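Local coordinates for protein aminoglycoside acetyltransferase meta-AAC0020 (Uncultured bacterium, PDB 5F47) that probably transfers an acetyl group from acetyl-coenzyme A to aminoglycoside antibiotics, as a resistance enzyme of the GNAT family, at residues S41-S45 against E46-K50. Numbering follows the deposited sequence.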
loop_
_atom_site.group_PDB
_atom_site.type_symbol
_atom_site.label_atom_id
_atom_site.label_comp_id
_atom_site.label_asym_id
_atom_site.label_seq_id
_atom_site.Cartn_x
_atom_site.Cartn_y
_atom_site.Cartn_z
ATOM N N SER B 41 -0.159 -18.214 -12.642
ATOM C CA SER B 41 -0.220 -19.474 -11.891
ATOM C C SER B 41 -0.680 -19.139 -10.494
ATOM O O SER B 41 0.037 -18.466 -9.747
ATOM C CB SER B 41 1.142 -20.186 -11.825
ATOM O OG SER B 41 1.455 -20.859 -13.024
ATOM N N ILE B 42 -1.877 -19.574 -10.128
ATOM C CA ILE B 42 -2.405 -19.200 -8.820
ATOM C C ILE B 42 -1.506 -19.824 -7.734
ATOM O O ILE B 42 -1.049 -20.944 -7.884
ATOM C CB ILE B 42 -3.894 -19.628 -8.673
ATOM C CG1 ILE B 42 -4.529 -18.947 -7.464
ATOM C CG2 ILE B 42 -4.045 -21.160 -8.640
ATOM C CD1 ILE B 42 -6.048 -19.129 -7.406
ATOM N N PRO B 43 -1.197 -19.061 -6.666
ATOM C CA PRO B 43 -0.427 -19.649 -5.561
ATOM C C PRO B 43 -1.169 -20.813 -4.923
ATOM O O PRO B 43 -2.380 -20.914 -5.120
ATOM C CB PRO B 43 -0.300 -18.491 -4.567
ATOM C CG PRO B 43 -0.445 -17.270 -5.389
ATOM C CD PRO B 43 -1.410 -17.615 -6.479
ATOM N N ASP B 44 -0.492 -21.668 -4.162
ATOM C CA ASP B 44 -1.229 -22.785 -3.591
ATOM C C ASP B 44 -2.116 -22.323 -2.447
ATOM O O ASP B 44 -2.004 -21.191 -1.945
ATOM C CB ASP B 44 -0.304 -23.926 -3.143
ATOM C CG ASP B 44 0.536 -23.594 -1.926
ATOM O OD1 ASP B 44 0.516 -22.453 -1.423
ATOM O OD2 ASP B 44 1.247 -24.514 -1.467
ATOM N N SER B 45 -3.036 -23.189 -2.073
ATOM C CA SER B 45 -4.098 -22.811 -1.174
ATOM C C SER B 45 -3.603 -22.609 0.249
ATOM O O SER B 45 -4.209 -21.872 1.009
ATOM C CB SER B 45 -5.204 -23.854 -1.224
ATOM O OG SER B 45 -5.851 -23.785 -2.486
ATOM N N GLU B 46 -2.504 -23.253 0.610
ATOM C CA GLU B 46 -1.897 -22.999 1.910
ATOM C C GLU B 46 -1.520 -21.527 2.035
ATOM O O GLU B 46 -1.788 -20.878 3.052
ATOM C CB GLU B 46 -0.668 -23.883 2.104
ATOM C CG GLU B 46 0.126 -23.592 3.363
ATOM C CD GLU B 46 1.342 -24.493 3.495
ATOM O OE1 GLU B 46 1.397 -25.526 2.793
ATOM O OE2 GLU B 46 2.243 -24.166 4.297
ATOM N N HIS B 47 -0.902 -20.987 0.991
ATOM C CA HIS B 47 -0.519 -19.584 0.987
ATOM C C HIS B 47 -1.746 -18.671 1.017
ATOM O O HIS B 47 -1.815 -17.699 1.792
ATOM C CB HIS B 47 0.343 -19.260 -0.244
ATOM C CG HIS B 47 0.611 -17.794 -0.393
ATOM N ND1 HIS B 47 1.497 -17.124 0.421
ATOM C CD2 HIS B 47 0.074 -16.864 -1.215
ATOM C CE1 HIS B 47 1.514 -15.846 0.088
ATOM N NE2 HIS B 47 0.640 -15.654 -0.884
ATOM N N LEU B 48 -2.723 -18.976 0.170
ATOM C CA LEU B 48 -3.899 -18.126 0.082
ATOM C C LEU B 48 -4.697 -18.164 1.382
ATOM O O LEU B 48 -5.249 -17.139 1.798
ATOM C CB LEU B 48 -4.771 -18.542 -1.104
ATOM C CG LEU B 48 -4.159 -18.311 -2.490
ATOM C CD1 LEU B 48 -5.099 -18.821 -3.572
ATOM C CD2 LEU B 48 -3.832 -16.829 -2.693
ATOM N N GLN B 49 -4.747 -19.319 2.035
ATOM C CA GLN B 49 -5.450 -19.411 3.308
ATOM C C GLN B 49 -4.753 -18.564 4.366
ATOM O O GLN B 49 -5.406 -17.878 5.150
ATOM C CB GLN B 49 -5.554 -20.860 3.787
ATOM C CG GLN B 49 -6.361 -21.025 5.083
ATOM C CD GLN B 49 -7.821 -20.664 4.902
ATOM O OE1 GLN B 49 -8.521 -21.291 4.106
ATOM N NE2 GLN B 49 -8.292 -19.650 5.638
ATOM N N LYS B 50 -3.427 -18.617 4.389
ATOM C CA LYS B 50 -2.640 -17.822 5.331
ATOM C C LYS B 50 -2.925 -16.334 5.163
ATOM O O LYS B 50 -3.095 -15.598 6.140
ATOM C CB LYS B 50 -1.147 -18.104 5.143
ATOM C CG LYS B 50 -0.245 -17.539 6.228
ATOM C CD LYS B 50 1.192 -18.043 6.063
ATOM C CE LYS B 50 2.159 -17.337 7.011
ATOM N NZ LYS B 50 3.549 -17.884 6.918
HETATM O O HOH W 1 3.390 -24.549 0.545
#
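The first backbone bonds of helix 45-53 run from Leu48 N to Asp44 O, 3.1 Å, and from Gln49 N to Ser45 O. This is a worked example of the N-cap, by which a side chain takes up an amide of the first helical turn, here where the loop after helix 21-34 enters the next helix of this GNAT-fold acetyltransferase. Asp44 is the cap. With CG set between its own backbone N and carbonyl carbon (chi1 70°), the carboxylate folds back over the turn, and OD1 receives His47 N at 3.2 Å, the donor standing 42° above the carboxylate plane. The helix dipole would be expected to stabilise this negative group; the like charge of Glu46 would work against it, probably offset in part by a calcium ion about 4 Å from the Asp44 side chain. Ile42, two residues before the cap, crosses Leu48 at about a right angle, Ile42 CG1 lying 3.9 Å from Leu48 CD1, while Pro43 CB approaches the His47 ring obliquely, 3.7 Å from CD2. Tyr80 of the second subunit packs on Pro43 and Leu48, and the backbone O of that subunit's Gln79 is hydrogen-bonded to His47 NE2. The side chains of Asp44 and extended Glu46 lie side by side, pointing the same way, their carboxylate planes 23° apart; one water donates to Asp44 OD2 at 2.9 Å and, weakly, to Glu46 OE1 at 3.2 Å.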